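Local atomic coordinates of odorant-binding protein 1F (Rattus norvegicus, PDB entry 3FIQ), a protein that probably binds a wide variety of chemical odorants in the nasal epithelium, as a small secreted carrier protein of the lipocalin family. Residues V26-E31 with N102-E107; Q40-G45 with L51-N56; R77-T80 with N86-H89; D95-F100 with E122-A127; K134-E137 with P142-N145. One frame throughout, in Å; residues are numbered along the deposited sequence.

Contact 1 of 5, residues V26-E31 with N102-E107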
# COMPACT_ATOMS: atom_id res chain seq x y z
N VAL A 26 -13.54 0.98 6.36
CA VAL A 26 -13.40 -0.27 5.63
C VAL A 26 -13.87 -0.18 4.20
O VAL A 26 -13.37 -0.91 3.34
CB VAL A 26 -14.14 -1.47 6.36
CG1 VAL A 26 -15.56 -1.31 6.34
CG2 VAL A 26 -13.70 -2.78 5.78
N GLU A 27 -14.86 0.68 3.92
CA GLU A 27 -15.36 0.81 2.59
C GLU A 27 -14.25 1.23 1.63
O GLU A 27 -14.34 0.97 0.43
CB GLU A 27 -16.51 1.79 2.53
CG GLU A 27 -16.18 3.19 2.71
CD GLU A 27 -16.03 3.63 4.17
OE1 GLU A 27 -16.19 2.84 5.18
OE2 GLU A 27 -15.82 4.87 4.22
N LYS A 28 -13.19 1.87 2.14
CA LYS A 28 -12.14 2.33 1.26
C LYS A 28 -11.30 1.18 0.77
O LYS A 28 -10.66 1.34 -0.28
CB LYS A 28 -11.23 3.30 2.01
CG LYS A 28 -11.89 4.63 2.34
CD LYS A 28 -12.06 5.50 1.19
CE LYS A 28 -12.61 6.86 1.58
NZ LYS A 28 -12.79 7.66 0.35
N VAL A 29 -11.25 0.05 1.49
CA VAL A 29 -10.37 -1.04 1.13
C VAL A 29 -11.02 -2.36 0.83
O VAL A 29 -10.36 -3.29 0.36
CB VAL A 29 -9.23 -1.22 2.19
CG1 VAL A 29 -8.37 -0.01 2.23
CG2 VAL A 29 -9.82 -1.56 3.56
N ALA A 30 -12.31 -2.48 1.13
CA ALA A 30 -13.14 -3.63 0.73
C ALA A 30 -13.35 -3.60 -0.77
O ALA A 30 -12.97 -2.66 -1.46
CB ALA A 30 -14.49 -3.48 1.40
N GLU A 31 -13.98 -4.64 -1.26
CA GLU A 31 -14.30 -4.71 -2.67
C GLU A 31 -14.86 -3.37 -3.15
O GLU A 31 -15.71 -2.79 -2.52
CB GLU A 31 -15.28 -5.79 -2.95
CG GLU A 31 -15.78 -5.85 -4.44
CD GLU A 31 -16.32 -7.20 -4.88
OE1 GLU A 31 -16.92 -7.88 -4.06
OE2 GLU A 31 -16.12 -7.53 -6.07
N ASN A 102 -0.26 4.68 4.97
CA ASN A 102 -0.78 5.76 4.15
C ASN A 102 -1.93 6.47 4.88
O ASN A 102 -2.72 5.86 5.56
CB ASN A 102 -1.29 5.27 2.80
CG ASN A 102 -1.79 6.41 1.89
OD1 ASN A 102 -2.93 6.33 1.29
ND2 ASN A 102 -1.03 7.40 1.74
N VAL A 103 -1.95 7.80 4.80
CA VAL A 103 -3.07 8.61 5.20
C VAL A 103 -3.63 9.17 3.89
O VAL A 103 -2.94 9.88 3.11
CB VAL A 103 -2.67 9.77 6.12
CG1 VAL A 103 -3.93 10.55 6.45
CG2 VAL A 103 -2.03 9.14 7.37
N ASN A 104 -4.86 8.84 3.63
CA ASN A 104 -5.65 9.40 2.48
C ASN A 104 -6.65 10.35 2.97
O ASN A 104 -7.43 10.07 3.92
CB ASN A 104 -6.32 8.27 1.75
CG ASN A 104 -7.28 8.70 0.68
OD1 ASN A 104 -8.48 8.81 0.94
ND2 ASN A 104 -6.78 9.00 -0.54
N VAL A 105 -6.65 11.56 2.36
CA VAL A 105 -7.70 12.55 2.61
C VAL A 105 -8.48 12.72 1.37
O VAL A 105 -7.97 13.19 0.35
CB VAL A 105 -7.10 13.88 3.06
CG1 VAL A 105 -8.18 14.87 3.34
CG2 VAL A 105 -6.15 13.65 4.27
N ASP A 106 -9.70 12.20 1.39
CA ASP A 106 -10.46 12.11 0.16
C ASP A 106 -11.02 13.44 -0.24
O ASP A 106 -10.83 14.43 0.45
CB ASP A 106 -11.43 10.96 0.17
CG ASP A 106 -12.73 11.21 0.90
OD1 ASP A 106 -13.04 12.35 1.22
OD2 ASP A 106 -13.50 10.18 1.11
N GLU A 107 -11.60 13.49 -1.43
CA GLU A 107 -12.10 14.80 -1.93
C GLU A 107 -13.10 15.43 -1.02
O GLU A 107 -13.29 16.68 -1.01
CB GLU A 107 -12.70 14.64 -3.31
CG GLU A 107 -11.67 14.39 -4.40
CD GLU A 107 -12.20 14.63 -5.83
OE1 GLU A 107 -13.42 14.41 -6.09
OE2 GLU A 107 -11.40 15.05 -6.70
O HOH W 1 -10.31 7.76 -0.94
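K28 reaches across to D106 with a chain bent once, near its base, and straight from there to NZ: the nearest CA atoms of the two segments, those of K28 and N104, are 9.7 Å apart, so the contact is made by side chains and not by backbone. From CB, which points toward strand 97-105, the chain bends at chi2 (-73°) and then runs on through CD and CE. The aliphatic part rests on S34 and L35 of its own loop and on T112 of the neighbouring strand. CE is the first atom to meet the other segment, lying 3.5 Å from D106 OD2. NZ then closes a salt bridge to the same oxygen, K28 NZ to D106 OD2 measuring 2.7 Å, and the ammonium comes to the lone pair that faces away from OD1. The two side chains cross at about a right angle, and CE and NZ are the lysine atoms that meet D106. In lipocalin terms, 26-31 belongs to the long loop between the first two barrel strands, which folds over the open end of the barrel, and D106 follows the end of strand 97-105 at that same rim. D106 OD1 is engaged separately, by S108 OG and the backbone N of K110, which fixes the carboxylate while OD2 takes the lysine. N104 is joined to K28 less directly. A water accepts from K28 NZ at 2.8 Å and donates to N104 OD1 at 2.8 Å, bridging two atoms that are themselves 4.5 Å apart. The amide nitrogen of N104 is held by N86 OD1 and S83 O, leaving OD1 turned to the water.

Contact 2 of 5, residues Q40-G45 with L51-N56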
# COMPACT_ATOMS: atom_id res chain seq x y z
N GLN A 40 1.31 -3.83 -8.67
CA GLN A 40 2.00 -4.54 -9.73
C GLN A 40 3.49 -4.27 -9.78
O GLN A 40 4.29 -5.19 -10.05
CB GLN A 40 1.32 -4.18 -11.05
CG GLN A 40 1.90 -4.95 -12.25
CD GLN A 40 1.09 -4.69 -13.50
OE1 GLN A 40 1.43 -3.81 -14.31
NE2 GLN A 40 0.03 -5.43 -13.64
N HIS A 41 3.92 -3.01 -9.61
CA HIS A 41 5.31 -2.66 -9.85
C HIS A 41 5.66 -1.38 -9.15
O HIS A 41 4.79 -0.51 -9.00
CB HIS A 41 5.53 -2.48 -11.38
CG HIS A 41 6.96 -2.45 -11.83
ND1 HIS A 41 7.68 -1.27 -11.91
CD2 HIS A 41 7.83 -3.45 -12.20
CE1 HIS A 41 8.92 -1.55 -12.31
NE2 HIS A 41 9.02 -2.84 -12.52
N MET A 42 6.92 -1.26 -8.74
CA MET A 42 7.47 -0.01 -8.19
C MET A 42 8.75 0.32 -8.86
O MET A 42 9.57 -0.57 -9.21
CB MET A 42 7.66 -0.13 -6.70
CG MET A 42 6.39 -0.33 -5.93
SD MET A 42 6.43 0.08 -4.15
CE MET A 42 7.36 -1.29 -3.53
N GLU A 43 8.99 1.63 -9.04
CA GLU A 43 10.25 2.03 -9.62
C GLU A 43 10.66 3.40 -9.13
O GLU A 43 9.87 4.33 -9.21
CB GLU A 43 10.15 2.05 -11.13
CG GLU A 43 11.38 2.49 -11.84
CD GLU A 43 11.10 2.78 -13.32
OE1 GLU A 43 9.93 2.72 -13.78
OE2 GLU A 43 12.07 3.14 -14.00
N CYS A 44 11.87 3.57 -8.61
CA CYS A 44 12.37 4.91 -8.39
C CYS A 44 13.79 5.05 -8.87
O CYS A 44 14.44 4.05 -9.20
CB CYS A 44 12.26 5.36 -6.94
SG CYS A 44 12.89 4.13 -5.68
N GLY A 45 14.30 6.29 -8.85
CA GLY A 45 15.63 6.60 -9.30
C GLY A 45 16.45 7.15 -8.18
O GLY A 45 16.15 6.93 -7.03
N LEU A 51 8.90 8.08 -6.81
CA LEU A 51 8.53 6.65 -6.73
C LEU A 51 7.28 6.40 -7.51
O LEU A 51 6.17 6.78 -7.12
CB LEU A 51 8.30 6.27 -5.24
CG LEU A 51 7.78 4.86 -4.93
CD1 LEU A 51 8.68 3.79 -5.45
CD2 LEU A 51 7.70 4.71 -3.41
N LYS A 52 7.45 5.67 -8.63
CA LYS A 52 6.32 5.32 -9.46
C LYS A 52 5.75 4.00 -9.04
O LYS A 52 6.47 2.99 -9.03
CB LYS A 52 6.81 5.21 -10.91
CG LYS A 52 6.97 6.53 -11.67
CD LYS A 52 8.22 7.23 -11.38
CE LYS A 52 9.49 6.44 -11.80
NZ LYS A 52 10.62 7.23 -11.25
N ILE A 53 4.46 3.97 -8.70
CA ILE A 53 3.81 2.73 -8.32
C ILE A 53 2.71 2.46 -9.32
O ILE A 53 1.84 3.26 -9.52
CB ILE A 53 3.25 2.85 -6.90
CG1 ILE A 53 4.36 3.16 -5.88
CG2 ILE A 53 2.51 1.56 -6.56
CD1 ILE A 53 3.80 3.38 -4.47
N ILE A 54 2.74 1.27 -9.93
CA ILE A 54 1.68 0.83 -10.85
C ILE A 54 0.87 -0.18 -10.06
O ILE A 54 1.43 -1.09 -9.40
CB ILE A 54 2.26 0.17 -12.11
CG1 ILE A 54 3.03 1.23 -12.89
CG2 ILE A 54 1.12 -0.43 -12.96
CD1 ILE A 54 3.85 0.66 -14.07
N PHE A 55 -0.45 -0.03 -10.08
CA PHE A 55 -1.36 -0.92 -9.38
C PHE A 55 -2.66 -1.05 -10.14
O PHE A 55 -2.94 -0.25 -11.02
CB PHE A 55 -1.64 -0.42 -7.95
CG PHE A 55 -2.32 0.90 -7.85
CD1 PHE A 55 -1.57 2.06 -7.74
CD2 PHE A 55 -3.71 1.01 -7.73
CE1 PHE A 55 -2.22 3.32 -7.59
CE2 PHE A 55 -4.31 2.23 -7.50
CZ PHE A 55 -3.58 3.40 -7.47
N ASN A 56 -3.39 -2.10 -9.86
CA ASN A 56 -4.72 -2.27 -10.41
C ASN A 56 -5.76 -2.11 -9.35
O ASN A 56 -5.56 -2.45 -8.19
CB ASN A 56 -4.89 -3.66 -11.11
CG ASN A 56 -4.23 -3.67 -12.44
OD1 ASN A 56 -4.79 -3.13 -13.42
ND2 ASN A 56 -3.04 -4.18 -12.49
O HOH W 2 6.42 1.30 -11.48
O HOH W 3 12.87 5.93 -12.24
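I54 O receives two backbone donors at once, Q40 N at 2.8 Å and H41 N at 3.2 Å, both from the same face of its carbonyl plane. Two residues thus face one, which defines a classic beta bulge. Beyond it the antiparallel ladder is regular: I54 N bonds H41 O, and E43 and K52 form a hydrogen-bonded pair in which K52 N lies 2.8 Å from E43 O. Between these, M42 and I53 make a non-hydrogen-bonded pair whose side chains lie alongside each other, M42 CG being 4.0 Å from I53 CG1. On the face with H41 and E43, the K52 chain folds back through bends at chi2 (81°) and chi3 (63°), laying CE 3.4 Å from E43 O. K52 NZ is held by E50 O and gives a hydrogen to a water 2.8 Å away, which in turn makes only a weak bond to E43 OE2. With an alanine in place of K52, E50 O and this water would lose their ammonium partner, and E43 O would probably lose the part of its cover that CD and CE provide. Further out, M42 also packs on W16, I98 and F100, and the C44-C48 disulfide ties down the turn of the hairpin. Chemically the hairpin is two-sided: apolar M42, I53 and L51 face the barrel interior, consistent with a cavity for hydrophobic odorants, whereas the outward face mixes I54 with the polar, water-bound H41, E43 and K52.

Contact 3 of 5, residues R77-T80 with N86-H89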
# COMPACT_ATOMS: atom_id res chain seq x y z
N ARG A 77 8.03 11.11 4.27
CA ARG A 77 6.79 10.82 3.63
C ARG A 77 6.91 11.05 2.10
O ARG A 77 7.66 11.89 1.62
CB ARG A 77 5.66 11.66 4.17
CG ARG A 77 5.01 11.18 5.40
CD ARG A 77 6.00 10.92 6.49
NE ARG A 77 5.19 10.59 7.66
CZ ARG A 77 5.67 10.23 8.84
NH1 ARG A 77 6.96 10.19 9.02
NH2 ARG A 77 4.83 9.97 9.83
N TYR A 78 6.20 10.23 1.36
CA TYR A 78 5.89 10.54 -0.04
C TYR A 78 4.47 11.11 -0.12
O TYR A 78 3.56 10.65 0.58
CB TYR A 78 5.89 9.20 -0.81
CG TYR A 78 7.24 8.64 -0.97
CD1 TYR A 78 7.80 7.80 -0.03
CD2 TYR A 78 7.98 8.92 -2.12
CE1 TYR A 78 9.11 7.33 -0.19
CE2 TYR A 78 9.26 8.41 -2.31
CZ TYR A 78 9.83 7.66 -1.32
OH TYR A 78 11.11 7.14 -1.48
N THR A 79 4.26 12.08 -1.00
CA THR A 79 2.92 12.54 -1.32
C THR A 79 2.55 12.13 -2.75
O THR A 79 3.36 12.12 -3.65
CB THR A 79 2.79 14.11 -1.17
OG1 THR A 79 3.79 14.71 -1.94
CG2 THR A 79 2.87 14.51 0.27
N THR A 80 1.27 11.89 -2.91
CA THR A 80 0.67 11.74 -4.24
C THR A 80 -0.82 11.97 -4.15
O THR A 80 -1.50 11.69 -3.17
CB THR A 80 0.98 10.35 -4.89
OG1 THR A 80 0.60 10.40 -6.28
CG2 THR A 80 0.28 9.23 -4.15
N ASN A 86 -2.58 11.78 -0.60
CA ASN A 86 -1.99 10.69 0.16
C ASN A 86 -0.63 11.11 0.67
O ASN A 86 0.15 11.73 -0.04
CB ASN A 86 -1.86 9.43 -0.74
CG ASN A 86 -3.19 9.03 -1.28
OD1 ASN A 86 -3.94 8.29 -0.65
ND2 ASN A 86 -3.52 9.56 -2.49
N TYR A 87 -0.36 10.64 1.86
CA TYR A 87 0.86 10.79 2.58
C TYR A 87 1.30 9.38 3.06
O TYR A 87 0.68 8.80 3.97
CB TYR A 87 0.66 11.68 3.78
CG TYR A 87 -0.01 12.98 3.51
CD1 TYR A 87 -1.38 13.10 3.55
CD2 TYR A 87 0.73 14.11 3.29
CE1 TYR A 87 -2.00 14.29 3.31
CE2 TYR A 87 0.14 15.34 3.01
CZ TYR A 87 -1.24 15.42 3.03
OH TYR A 87 -1.88 16.58 2.81
N PHE A 88 2.34 8.82 2.43
CA PHE A 88 2.73 7.47 2.76
C PHE A 88 4.18 7.30 3.10
O PHE A 88 5.03 8.07 2.68
CB PHE A 88 2.25 6.50 1.67
CG PHE A 88 2.92 6.59 0.34
CD1 PHE A 88 2.39 7.37 -0.70
CD2 PHE A 88 4.05 5.81 0.10
CE1 PHE A 88 3.01 7.38 -1.93
CE2 PHE A 88 4.65 5.83 -1.14
CZ PHE A 88 4.12 6.57 -2.15
N HIS A 89 4.48 6.30 3.93
CA HIS A 89 5.86 6.05 4.30
C HIS A 89 6.04 4.58 4.67
O HIS A 89 5.07 3.84 4.81
CB HIS A 89 6.33 7.02 5.44
CG HIS A 89 5.69 6.81 6.78
ND1 HIS A 89 4.40 7.18 7.09
CD2 HIS A 89 6.20 6.31 7.93
CE1 HIS A 89 4.13 6.89 8.36
NE2 HIS A 89 5.20 6.34 8.88
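T80 O is gripped twice by N86: the backbone N approaches at 2.8 Å, nearly along the C=O axis, and the side-chain ND2 at 3.0 Å from above the carbonyl plane, 42° out of it. ND2 also bonds Y82 O, so the amide is fixed on the turn side of this hairpin. Y78 and F88 form the next hydrogen-bonded pair, with Y78 N 2.8 Å from F88 O and a nearly straight return bond from F88 N. At the far end the R77 guanidinium lies flat on the H89 imidazole, the two group centres 3.7 Å apart and the planes only 18° from parallel; the CZ of R77 sits over the ring centre. Packing takes over on the face that carries Y78, T80, N86 and F88. The F88 ring, its CG set between the backbone N and the carbonyl carbon (chi1 69°), receives Y78 CB in a CH-pi contact over one face, 3.5 Å from the ring centroid, and T80 CG2 at its edge, 4.0 Å from CE1. The Y78 and F88 rings are nearly parallel but so displaced that they barely overlap. Were F88 a serine, Y78 CB would be left without its aromatic face, and a gap would probably open beside T80 CG2, L51 and I53. Flat groups therefore do different work at different points: F88 contributes apolar surface inside the lipocalin barrel, while the imidazole of H89, stacked on a cation, is likely to be disfavoured in its protonated form.

Contact 4 of 5, residues D95-F100 with E122-A127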
# COMPACT_ATOMS: atom_id res chain seq x y z
N ASP A 95 13.65 -7.85 2.53
CA ASP A 95 13.92 -7.89 1.10
C ASP A 95 12.66 -8.23 0.29
O ASP A 95 12.55 -7.81 -0.87
CB ASP A 95 15.07 -8.84 0.73
CG ASP A 95 14.75 -10.27 1.04
OD1 ASP A 95 14.71 -10.59 2.24
OD2 ASP A 95 14.55 -11.07 0.09
N ASP A 96 11.70 -8.94 0.89
CA ASP A 96 10.54 -9.37 0.10
C ASP A 96 9.17 -8.95 0.63
O ASP A 96 8.17 -9.30 0.05
CB ASP A 96 10.57 -10.89 -0.18
CG ASP A 96 10.60 -11.69 1.05
OD1 ASP A 96 10.36 -11.10 2.11
OD2 ASP A 96 10.87 -12.90 0.99
N ILE A 97 9.14 -8.09 1.65
CA ILE A 97 7.91 -7.59 2.26
C ILE A 97 8.15 -6.15 2.67
O ILE A 97 9.15 -5.86 3.29
CB ILE A 97 7.50 -8.43 3.49
CG1 ILE A 97 7.19 -9.89 3.11
CG2 ILE A 97 6.39 -7.73 4.22
CD1 ILE A 97 5.92 -10.03 2.30
N ILE A 98 7.22 -5.25 2.36
CA ILE A 98 7.17 -3.88 2.83
C ILE A 98 5.84 -3.60 3.44
O ILE A 98 4.81 -3.91 2.82
CB ILE A 98 7.46 -2.87 1.71
CG1 ILE A 98 8.88 -3.12 1.20
CG2 ILE A 98 7.33 -1.43 2.24
CD1 ILE A 98 9.26 -2.22 0.01
N PHE A 99 5.82 -3.09 4.67
CA PHE A 99 4.62 -2.50 5.26
C PHE A 99 4.59 -0.98 5.06
O PHE A 99 5.51 -0.30 5.53
CB PHE A 99 4.56 -2.73 6.76
CG PHE A 99 4.36 -4.18 7.21
CD1 PHE A 99 4.35 -5.30 6.35
CD2 PHE A 99 4.08 -4.40 8.55
CE1 PHE A 99 4.16 -6.55 6.84
CE2 PHE A 99 3.91 -5.68 9.03
CZ PHE A 99 3.96 -6.73 8.20
N PHE A 100 3.64 -0.44 4.31
CA PHE A 100 3.46 0.98 4.12
C PHE A 100 2.34 1.47 5.01
O PHE A 100 1.36 0.82 5.21
CB PHE A 100 3.01 1.29 2.68
CG PHE A 100 4.09 1.13 1.64
CD1 PHE A 100 5.03 2.09 1.46
CD2 PHE A 100 4.07 0.04 0.77
CE1 PHE A 100 5.98 1.98 0.46
CE2 PHE A 100 5.05 -0.07 -0.23
CZ PHE A 100 6.02 0.94 -0.37
N GLU A 122 3.84 -14.69 -1.87
CA GLU A 122 2.38 -14.72 -1.77
C GLU A 122 1.89 -14.65 -0.33
O GLU A 122 0.72 -14.39 -0.11
CB GLU A 122 1.79 -15.96 -2.47
CG GLU A 122 1.93 -17.26 -1.75
CD GLU A 122 0.91 -18.29 -2.26
OE1 GLU A 122 0.35 -18.06 -3.37
OE2 GLU A 122 0.70 -19.31 -1.56
N ASP A 123 2.73 -14.94 0.64
CA ASP A 123 2.26 -15.01 2.04
C ASP A 123 3.12 -14.26 3.04
O ASP A 123 4.32 -14.16 2.86
CB ASP A 123 2.18 -16.47 2.53
CG ASP A 123 3.44 -17.32 2.18
OD1 ASP A 123 4.54 -17.14 2.78
OD2 ASP A 123 3.29 -18.22 1.32
N LEU A 124 2.51 -13.79 4.12
CA LEU A 124 3.21 -13.48 5.36
C LEU A 124 3.37 -14.74 6.19
O LEU A 124 2.50 -15.65 6.21
CB LEU A 124 2.43 -12.45 6.19
CG LEU A 124 2.33 -11.06 5.56
CD1 LEU A 124 1.56 -10.13 6.54
CD2 LEU A 124 3.72 -10.51 5.23
N ASN A 125 4.44 -14.78 6.99
CA ASN A 125 4.55 -15.81 8.00
C ASN A 125 3.76 -15.41 9.28
O ASN A 125 3.21 -14.31 9.38
CB ASN A 125 6.04 -16.17 8.22
CG ASN A 125 6.85 -15.05 8.85
OD1 ASN A 125 6.40 -14.38 9.77
ND2 ASN A 125 8.07 -14.86 8.37
N LYS A 126 3.71 -16.31 10.26
CA LYS A 126 2.86 -16.07 11.40
C LYS A 126 3.36 -14.87 12.19
O LYS A 126 2.58 -14.06 12.66
CB LYS A 126 2.75 -17.34 12.31
CG LYS A 126 1.90 -17.09 13.55
CD LYS A 126 1.70 -18.36 14.42
CE LYS A 126 3.02 -19.00 14.85
NZ LYS A 126 3.86 -18.08 15.66
N ALA A 127 4.67 -14.76 12.36
CA ALA A 127 5.26 -13.65 13.03
C ALA A 127 4.92 -12.29 12.36
O ALA A 127 4.65 -11.28 13.04
CB ALA A 127 6.76 -13.84 13.12
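L124 offers one methyl, CD2, to I97, whose CD1 is its closest atom at 3.7 Å. The two side chains cross obliquely, and L124 CD2 also sits 4.0 Å from I97 CG2, so the leucine methyl nests against both arms of the isoleucine. With CD1 of the leucine anti to CA (chi2 -178°), CD2 is the methyl on the strand side. The same methyl reaches F99 at the edge of its ring, near the ring plane, L124 CD2 lying 4.3 Å from F99 CE1. One carbon thus touches two residues of strand 97-105, although the nearest CA atoms, of I97 and L124, are 8.1 Å apart. No hydrogen bond joins the segments, and the contact is purely apolar. Its surroundings carry it into the helix: F99 packs on E131 and L135, I97 on Q128, and L124 also on Y20 of strand 14-23. L124 stands just ahead of the helix N-cap, N125, whose OD1 bonds Q128 N. I98 points the other way, to W16 and M42. An outer barrel wall covered by the helix that follows the last long strand is the classic lipocalin fold.

Contact 5 of 5, residues K134-E137 with P142-N145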
# COMPACT_ATOMS: atom_id res chain seq x y z
N LYS A 134 -0.22 -5.87 15.48
CA LYS A 134 0.27 -4.97 16.49
C LYS A 134 0.40 -3.57 15.96
O LYS A 134 0.02 -2.62 16.62
CB LYS A 134 1.58 -5.49 17.07
CG LYS A 134 1.41 -6.62 18.11
CD LYS A 134 0.58 -6.18 19.35
CE LYS A 134 0.72 -7.19 20.53
NZ LYS A 134 -0.22 -6.94 21.66
N LEU A 135 0.86 -3.43 14.72
CA LEU A 135 1.00 -2.14 14.09
C LEU A 135 -0.34 -1.45 13.87
O LEU A 135 -0.45 -0.23 14.08
CB LEU A 135 1.71 -2.27 12.74
CG LEU A 135 3.19 -2.43 12.97
CD1 LEU A 135 3.76 -2.95 11.61
CD2 LEU A 135 3.86 -1.13 13.45
N ALA A 136 -1.35 -2.21 13.41
CA ALA A 136 -2.65 -1.69 13.21
C ALA A 136 -3.12 -1.12 14.58
O ALA A 136 -3.71 -0.06 14.62
CB ALA A 136 -3.62 -2.79 12.65
N GLU A 137 -2.95 -1.85 15.67
CA GLU A 137 -3.37 -1.35 17.00
C GLU A 137 -2.68 -0.04 17.32
O GLU A 137 -3.30 0.90 17.77
CB GLU A 137 -3.10 -2.39 18.10
CG GLU A 137 -4.05 -3.55 17.98
CD GLU A 137 -3.70 -4.81 18.85
OE1 GLU A 137 -2.60 -4.85 19.48
OE2 GLU A 137 -4.53 -5.76 18.87
N PRO A 142 -8.65 -0.70 13.11
CA PRO A 142 -9.27 -1.94 13.56
C PRO A 142 -8.81 -3.14 12.78
O PRO A 142 -8.93 -3.17 11.56
CB PRO A 142 -10.80 -1.66 13.37
CG PRO A 142 -10.92 -0.21 13.27
CD PRO A 142 -9.66 0.21 12.56
N ASN A 143 -8.30 -4.18 13.45
CA ASN A 143 -7.86 -5.38 12.72
C ASN A 143 -8.97 -6.15 12.06
O ASN A 143 -8.72 -6.93 11.12
CB ASN A 143 -7.08 -6.31 13.67
CG ASN A 143 -5.66 -5.92 13.80
OD1 ASN A 143 -4.95 -5.78 12.78
ND2 ASN A 143 -5.22 -5.69 15.02
N GLU A 144 -10.22 -5.93 12.51
CA GLU A 144 -11.30 -6.68 11.90
C GLU A 144 -11.61 -6.13 10.53
O GLU A 144 -12.38 -6.73 9.80
CB GLU A 144 -12.55 -6.66 12.75
CG GLU A 144 -13.10 -5.32 12.93
CD GLU A 144 -12.67 -4.63 14.21
OE1 GLU A 144 -11.52 -4.90 14.78
OE2 GLU A 144 -13.52 -3.75 14.63
N ASN A 145 -11.00 -4.98 10.16
CA ASN A 145 -11.14 -4.50 8.79
C ASN A 145 -10.15 -5.03 7.79
O ASN A 145 -10.12 -4.60 6.65
CB ASN A 145 -11.12 -2.98 8.75
CG ASN A 145 -12.25 -2.35 9.54
OD1 ASN A 145 -13.19 -3.00 9.92
ND2 ASN A 145 -12.14 -1.06 9.76
O HOH W 4 -6.70 -5.94 17.56
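The end of helix 126-138 and the 3-10 turn 143-145 approach with the CA atoms of A136 and N143 6.4 Å apart, the turn being marked by a bond of 3.1 Å from N145 N to P142 O. N143 carries the contact, its two amide atoms each meeting a different helix residue. N143 OD1 lies 3.3 Å from A136 CB, the methyl pointing toward it, while N143 ND2 lies 3.8 Å from E137 CG. CG of N143 stands anti to its carbonyl carbon (chi1 -84°), which directs the amide back to the helix. The E137 side chain crosses it at about a right angle, and the carboxylate and amide planes are 62° apart, so the two flat groups do not stack. They are linked instead by a water, which accepts from N143 ND2 at 3.0 Å and lies on its other side against E137 OE2, at a distance too short to be taken at face value. ND2 has a second acceptor in R133 O, a carbonyl one turn back in the helix. E137 OE1, for its part, makes a long salt bridge with K134 NZ, at 3.8 Å. Past N143, N145 ND2 bonds A23 O, and P142 touches D24, tying the turn to the end of the first barrel strand. A small methyl allows the amide to come close, and ND2 bonds R133 O directly but is joined to E137 only through water: the turn is held to the helix by polar links at a partly open surface rather than by an apolar interface.

Overall arrangement
Contacts 2 and 3 are hairpins of the barrel, rich in backbone hydrogen bonds; they meet through apolar packing of L51 and I53 on Y78 and F88. Contacts 3 and 4 are buried, contact 2 partly so. Contact 4 has no polar link: it joins strand 97-105 to the helix region, and its F99 touches L135 of contact 5. Contact 1 uses the other end of that strand, its centre about 22 Å from that of contact 4. Contact 5 lies furthest out and touches contact 1 through N145 and V26; both are partly buried. Contacts 1, 2 and 5 each include bridging waters, beside a salt bridge in contact 1. Purely apolar contact 4 thus contrasts with the hydrogen-bonded hairpins and the salt-bridged or water-linked contacts 1 and 5.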